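Local coordinates for protein methylmalonyl-CoA carboxyltransferase 5S subunit (PDB 1RQB) that transfers a carboxyl group from the biotin of the 1.3S subunit to pyruvate, forming oxaloacetate, with one cobalt ion per subunit, at residues C227-E235 with T307-K315; I164-H172 with R350-L358. All blocks are in the same frame, centred on the assembly; numbering follows the deposited sequence.

Contact 1 of 2, residues C227-E235 with T307-K315; sequences CHSTTGVTE and TLVDTSIFK. With CO (cobalt (II) ion), chain B.
Thr-231 sits against the ring of Phe-314, and the two side chains cross at about a right angle. Thr-231 CB lies 3.7 Å from Phe-314 CE1, obliquely to the ring. With chi1 56°, Thr-231 CG2 is anti to the carbonyl carbon, which turns it to Ile-313 CG2 at 3.7 Å and the carbonyl of Asp-310. The hydroxyl bonds to the carbonyl of Ala-199. Val-233 and Phe-314 point at each other from opposite directions, Val-233 CG1 lying 4.1 Å from Phe-314 CE1. Lys-202 adds a cation-pi contact to this ring.

A single direct hydrogen bond joins the backbones. Asp-310 N reaches Thr-230 O at 2.9 Å, in the carbonyl plane and nearly straight at 162°. One water donates to the same Thr-230 O and to Thr-307 O; another joins Ser-229 O to Leu-308 O. Asp-310 OD1 takes both the hydroxyl and the amide of Ser-312, from one face of its carboxylate.

Just before the turn from Ser-229 to Gly-232, His-228 NE2 binds cobalt at 2.1 Å, with Asp-34, His-226 and the carboxylated Lys-195 completing the protein ligands. The arrangement combines this type I turn with an Asx turn at Asp-310, beside the metal site of a TIM barrel.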
# COMPACT_ATOMS: atom_id res chain seq x y z
N CYS A 227 1.32 -4.59 -13.01
CA CYS A 227 2.15 -3.63 -12.27
C CYS A 227 2.40 -4.13 -10.85
O CYS A 227 1.48 -4.61 -10.19
CB CYS A 227 1.43 -2.28 -12.11
SG CYS A 227 1.37 -1.19 -13.51
N HIS A 228 3.64 -3.98 -10.40
CA HIS A 228 3.99 -4.28 -9.00
C HIS A 228 3.69 -3.00 -8.21
O HIS A 228 3.43 -1.96 -8.81
CB HIS A 228 5.47 -4.68 -8.89
CG HIS A 228 5.72 -6.09 -9.35
ND1 HIS A 228 6.19 -7.07 -8.51
CD2 HIS A 228 5.49 -6.70 -10.54
CE1 HIS A 228 6.24 -8.22 -9.16
NE2 HIS A 228 5.82 -8.02 -10.39
N SER A 229 3.73 -3.06 -6.88
CA SER A 229 3.35 -1.89 -6.07
C SER A 229 4.55 -1.32 -5.30
O SER A 229 4.38 -0.53 -4.38
CB SER A 229 2.27 -2.30 -5.07
OG SER A 229 2.69 -3.47 -4.36
N THR A 230 5.75 -1.71 -5.71
CA THR A 230 7.01 -1.35 -5.05
C THR A 230 7.18 0.15 -4.77
O THR A 230 7.70 0.52 -3.72
CB THR A 230 8.19 -1.85 -5.89
OG1 THR A 230 7.87 -3.17 -6.37
CG2 THR A 230 9.46 -1.92 -5.04
N THR A 231 6.78 1.01 -5.70
CA THR A 231 6.95 2.46 -5.54
C THR A 231 5.70 3.12 -4.96
O THR A 231 5.70 4.32 -4.69
CB THR A 231 7.18 3.13 -6.88
OG1 THR A 231 6.08 2.80 -7.75
CG2 THR A 231 8.49 2.66 -7.49
N GLY A 232 4.63 2.35 -4.82
CA GLY A 232 3.40 2.90 -4.27
C GLY A 232 2.55 3.79 -5.16
O GLY A 232 1.58 4.36 -4.68
N VAL A 233 2.85 3.89 -6.46
CA VAL A 233 2.07 4.79 -7.33
C VAL A 233 1.19 4.03 -8.32
O VAL A 233 0.32 4.63 -8.95
CB VAL A 233 3.00 5.71 -8.22
CG1 VAL A 233 4.15 6.31 -7.38
CG2 VAL A 233 3.60 4.90 -9.38
N THR A 234 1.36 2.72 -8.44
CA THR A 234 0.69 2.00 -9.53
C THR A 234 -0.80 1.71 -9.33
O THR A 234 -1.47 1.36 -10.30
CB THR A 234 1.44 0.70 -9.88
OG1 THR A 234 1.44 -0.17 -8.75
CG2 THR A 234 2.88 1.03 -10.30
N GLU A 235 -1.37 1.81 -8.13
CA GLU A 235 -2.82 1.54 -8.12
C GLU A 235 -3.51 2.71 -8.82
O GLU A 235 -4.55 2.55 -9.46
CB GLU A 235 -3.36 1.37 -6.70
CG GLU A 235 -4.83 0.94 -6.72
CD GLU A 235 -5.31 0.45 -5.37
OE1 GLU A 235 -4.81 -0.58 -4.89
OE2 GLU A 235 -6.20 1.10 -4.78
N THR A 307 10.84 -3.70 3.17
CA THR A 307 10.48 -2.35 2.69
C THR A 307 9.14 -2.40 1.95
O THR A 307 8.98 -3.15 0.99
CB THR A 307 11.56 -1.76 1.73
OG1 THR A 307 12.85 -1.85 2.35
CG2 THR A 307 11.25 -0.29 1.44
N LEU A 308 8.18 -1.59 2.39
CA LEU A 308 6.85 -1.57 1.76
C LEU A 308 6.81 -0.61 0.57
O LEU A 308 6.16 -0.89 -0.44
CB LEU A 308 5.77 -1.15 2.76
CG LEU A 308 5.16 -2.25 3.64
CD1 LEU A 308 3.99 -1.66 4.42
CD2 LEU A 308 4.68 -3.41 2.76
N VAL A 309 7.48 0.52 0.69
CA VAL A 309 7.45 1.52 -0.39
C VAL A 309 8.85 2.09 -0.61
O VAL A 309 9.51 2.51 0.34
CB VAL A 309 6.52 2.70 -0.04
CG1 VAL A 309 6.50 3.73 -1.19
CG2 VAL A 309 5.14 2.20 0.27
N ASP A 310 9.28 2.12 -1.87
CA ASP A 310 10.59 2.67 -2.24
C ASP A 310 10.44 3.41 -3.57
O ASP A 310 10.19 2.78 -4.59
CB ASP A 310 11.61 1.53 -2.37
CG ASP A 310 13.03 2.04 -2.58
OD1 ASP A 310 13.23 3.28 -2.60
OD2 ASP A 310 13.94 1.19 -2.73
N THR A 311 10.59 4.73 -3.55
CA THR A 311 10.44 5.54 -4.77
C THR A 311 11.80 6.03 -5.27
O THR A 311 11.87 6.80 -6.23
CB THR A 311 9.61 6.83 -4.51
OG1 THR A 311 10.26 7.60 -3.50
CG2 THR A 311 8.16 6.51 -4.07
N SER A 312 12.89 5.58 -4.66
CA SER A 312 14.21 6.09 -5.05
C SER A 312 14.54 5.75 -6.51
O SER A 312 15.30 6.47 -7.16
CB SER A 312 15.29 5.53 -4.12
OG SER A 312 15.34 4.12 -4.18
N ILE A 313 13.95 4.69 -7.03
CA ILE A 313 14.23 4.26 -8.41
C ILE A 313 13.87 5.35 -9.42
O ILE A 313 14.48 5.43 -10.49
CB ILE A 313 13.45 2.97 -8.75
CG1 ILE A 313 13.91 2.43 -10.11
CG2 ILE A 313 11.94 3.28 -8.77
CD1 ILE A 313 13.23 1.12 -10.54
N PHE A 314 12.92 6.22 -9.10
CA PHE A 314 12.52 7.27 -10.05
C PHE A 314 13.68 8.24 -10.30
O PHE A 314 13.70 8.94 -11.31
CB PHE A 314 11.29 8.02 -9.54
CG PHE A 314 10.02 7.22 -9.64
CD1 PHE A 314 9.20 7.04 -8.53
CD2 PHE A 314 9.65 6.64 -10.85
CE1 PHE A 314 8.02 6.29 -8.62
CE2 PHE A 314 8.48 5.89 -10.96
CZ PHE A 314 7.66 5.72 -9.84
N LYS A 315 14.64 8.26 -9.39
CA LYS A 315 15.80 9.15 -9.54
C LYS A 315 17.04 8.36 -9.98
O LYS A 315 17.76 8.78 -10.88
CB LYS A 315 16.11 9.85 -8.22
CG LYS A 315 17.39 10.67 -8.25
CD LYS A 315 17.73 11.25 -6.89
CE LYS A 315 19.04 12.03 -6.93
NZ LYS A 315 19.50 12.43 -5.58
CO CO B . 5.61 -9.54 -11.88
O HOH W 1 3.39 -0.81 -1.77
O HOH W 2 9.02 -1.72 -1.78
O HOH W 3 7.49 -10.50 -11.07

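Contact 2 of 2, residues I164-H172 with R350-L358; sequences ICYTISPVH and RKAAGFPPL
The loop that follows barrel strand 159-163 meets the Schellman motif ending helix 339-352, and Arg-350 of that helix reaches into the loop. Its chain is extended, with CG anti to the backbone N (chi1 -177°), which carries the guanidinium to the loop. Arg-350 NH1 donates to Ile-168 O at 3.0 Å, close to the guanidinium plane. Arg-350 NH2 makes a weak bond of 2.9 Å to Thr-167 OG1. Arg-350 NE donates to Pro-356 O at 2.8 Å, and Gln-317 takes a further bond from NH1. Several acceptors thus fix the group's rotation. Ser-169 CB lies over one of its faces.

Phe-355 packs against the type I turn from Ser-169 to His-172. A CH-pi contact sets Pro-170 CD over the Phe-355 ring, 4.0 Å from its centroid. Val-171 CG2 touches Phe-355 CB at 3.7 Å. His-172 CE1 lies 3.3 Å from Phe-355 O, in the imidazole plane, while His-172 ND1 shares a 2.6 Å hydrogen bond with Ser-169 OG. Thr-167 CG2 lies over the centre of the same imidazole. A water links Thr-167 OG1 to Leu-358 N. The ST turn at Ser-169 and the glycine-terminated helix end join a TIM-barrel loop to the conserved carboxylase domain.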
# COMPACT_ATOMS: atom_id res chain seq x y z
N ILE A 164 5.46 -6.58 -23.29
CA ILE A 164 6.33 -5.41 -23.40
C ILE A 164 6.78 -5.06 -21.98
O ILE A 164 5.95 -4.79 -21.11
CB ILE A 164 5.58 -4.18 -23.95
CG1 ILE A 164 5.16 -4.42 -25.40
CG2 ILE A 164 6.48 -2.95 -23.85
CD1 ILE A 164 4.17 -3.39 -25.90
N CYS A 165 8.08 -5.12 -21.71
CA CYS A 165 8.59 -4.76 -20.38
C CYS A 165 8.74 -3.24 -20.36
O CYS A 165 9.46 -2.65 -21.16
CB CYS A 165 9.93 -5.41 -20.09
SG CYS A 165 9.81 -7.19 -19.84
N TYR A 166 8.02 -2.62 -19.44
CA TYR A 166 8.03 -1.16 -19.31
C TYR A 166 9.25 -0.70 -18.53
O TYR A 166 9.64 -1.30 -17.52
CB TYR A 166 6.78 -0.66 -18.57
CG TYR A 166 6.76 0.85 -18.45
CD1 TYR A 166 6.45 1.65 -19.54
CD2 TYR A 166 7.11 1.48 -17.24
CE1 TYR A 166 6.48 3.04 -19.45
CE2 TYR A 166 7.14 2.87 -17.14
CZ TYR A 166 6.82 3.64 -18.25
OH TYR A 166 6.84 5.02 -18.15
N THR A 167 9.88 0.36 -19.01
CA THR A 167 11.01 0.93 -18.27
C THR A 167 11.06 2.42 -18.57
O THR A 167 10.31 2.93 -19.40
CB THR A 167 12.38 0.26 -18.64
OG1 THR A 167 13.42 0.82 -17.82
CG2 THR A 167 12.74 0.51 -20.10
N ILE A 168 11.91 3.12 -17.84
CA ILE A 168 12.12 4.56 -18.09
C ILE A 168 13.58 4.72 -18.51
O ILE A 168 14.49 4.20 -17.86
CB ILE A 168 11.83 5.41 -16.83
CG1 ILE A 168 10.33 5.36 -16.50
CG2 ILE A 168 12.23 6.86 -17.07
CD1 ILE A 168 9.96 6.06 -15.20
N SER A 169 13.80 5.37 -19.64
CA SER A 169 15.16 5.61 -20.14
C SER A 169 15.08 6.63 -21.27
O SER A 169 14.01 6.88 -21.82
CB SER A 169 15.81 4.33 -20.68
OG SER A 169 15.54 4.19 -22.06
N PRO A 170 16.23 7.22 -21.62
CA PRO A 170 16.28 8.22 -22.69
C PRO A 170 15.74 7.73 -24.04
O PRO A 170 15.34 8.54 -24.88
CB PRO A 170 17.77 8.56 -22.77
CG PRO A 170 18.24 8.38 -21.35
CD PRO A 170 17.53 7.08 -20.96
N VAL A 171 15.72 6.42 -24.26
CA VAL A 171 15.26 5.91 -25.56
C VAL A 171 13.88 5.26 -25.49
O VAL A 171 13.36 4.82 -26.52
CB VAL A 171 16.26 4.90 -26.17
CG1 VAL A 171 17.61 5.61 -26.40
CG2 VAL A 171 16.44 3.70 -25.24
N HIS A 172 13.26 5.18 -24.32
CA HIS A 172 11.92 4.57 -24.30
C HIS A 172 10.87 5.67 -24.36
O HIS A 172 10.90 6.62 -23.57
CB HIS A 172 11.76 3.68 -23.06
CG HIS A 172 12.55 2.41 -23.15
ND1 HIS A 172 13.88 2.34 -22.81
CD2 HIS A 172 12.22 1.20 -23.66
CE1 HIS A 172 14.34 1.14 -23.11
NE2 HIS A 172 13.36 0.43 -23.63
N ARG A 350 24.49 0.75 -18.17
CA ARG A 350 23.19 0.50 -18.82
C ARG A 350 23.18 1.11 -20.22
O ARG A 350 22.76 0.47 -21.19
CB ARG A 350 22.04 1.09 -18.00
CG ARG A 350 20.69 0.77 -18.63
CD ARG A 350 19.52 1.36 -17.86
NE ARG A 350 18.27 0.92 -18.49
CZ ARG A 350 17.10 1.52 -18.35
NH1 ARG A 350 16.99 2.60 -17.58
NH2 ARG A 350 16.03 1.05 -18.98
N LYS A 351 23.63 2.35 -20.31
CA LYS A 351 23.68 3.07 -21.60
C LYS A 351 24.56 2.31 -22.59
O LYS A 351 24.20 2.14 -23.75
CB LYS A 351 24.24 4.48 -21.40
CG LYS A 351 24.47 5.26 -22.69
CD LYS A 351 25.03 6.65 -22.38
CE LYS A 351 25.36 7.41 -23.66
NZ LYS A 351 24.20 7.50 -24.58
N ALA A 352 25.72 1.85 -22.12
CA ALA A 352 26.65 1.12 -22.99
C ALA A 352 25.99 -0.14 -23.55
O ALA A 352 26.23 -0.53 -24.69
CB ALA A 352 27.91 0.75 -22.21
N ALA A 353 25.13 -0.77 -22.74
CA ALA A 353 24.47 -2.01 -23.14
C ALA A 353 23.22 -1.74 -23.98
O ALA A 353 22.47 -2.66 -24.30
CB ALA A 353 24.10 -2.82 -21.90
N GLY A 354 22.98 -0.49 -24.34
CA GLY A 354 21.81 -0.19 -25.16
C GLY A 354 20.51 0.07 -24.42
O GLY A 354 19.43 -0.10 -24.98
N PHE A 355 20.61 0.46 -23.15
CA PHE A 355 19.46 0.80 -22.31
C PHE A 355 18.47 -0.36 -22.15
O PHE A 355 17.27 -0.19 -22.37
CB PHE A 355 18.71 2.01 -22.85
CG PHE A 355 19.47 3.29 -22.70
CD1 PHE A 355 19.95 3.97 -23.81
CD2 PHE A 355 19.72 3.82 -21.44
CE1 PHE A 355 20.68 5.15 -23.67
CE2 PHE A 355 20.44 4.99 -21.28
CZ PHE A 355 20.92 5.66 -22.41
N PRO A 356 18.94 -1.55 -21.79
CA PRO A 356 17.92 -2.58 -21.65
C PRO A 356 17.13 -2.33 -20.36
O PRO A 356 17.61 -1.64 -19.46
CB PRO A 356 18.73 -3.87 -21.58
CG PRO A 356 19.99 -3.41 -20.86
CD PRO A 356 20.29 -2.11 -21.61
N PRO A 357 15.90 -2.85 -20.28
CA PRO A 357 15.07 -2.68 -19.08
C PRO A 357 15.86 -3.35 -17.95
O PRO A 357 16.52 -4.36 -18.19
CB PRO A 357 13.80 -3.47 -19.42
CG PRO A 357 13.73 -3.37 -20.93
CD PRO A 357 15.17 -3.56 -21.35
N LEU A 358 15.82 -2.81 -16.74
CA LEU A 358 16.60 -3.41 -15.65
C LEU A 358 15.79 -4.46 -14.89
O LEU A 358 15.44 -4.29 -13.72
CB LEU A 358 17.14 -2.34 -14.70
CG LEU A 358 18.20 -1.43 -15.33
CD1 LEU A 358 18.72 -0.48 -14.28
CD2 LEU A 358 19.35 -2.25 -15.90
O HOH W 4 14.03 -0.87 -15.73

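Both contacts tie loops that follow strands of the same parallel barrel to later parts of the chain. Residues 164-172 follow strand 159-163, and residues 227-235 follow strand 223-225; strand 191-193 lies between these two in the sheet. Contact 1 is nested along the chain inside the loop closed by contact 2. Their centres are 18 Å apart and their nearest atoms about 4 Å apart, without touching. Contact 1 supplies a cobalt ligand directly. Contact 2 supplies none, but the side chain of Cys-165 is about 9 Å from the metal. Contact 1 also borders the second subunit, whereas no other chain of the assembly touches the segments of contact 2.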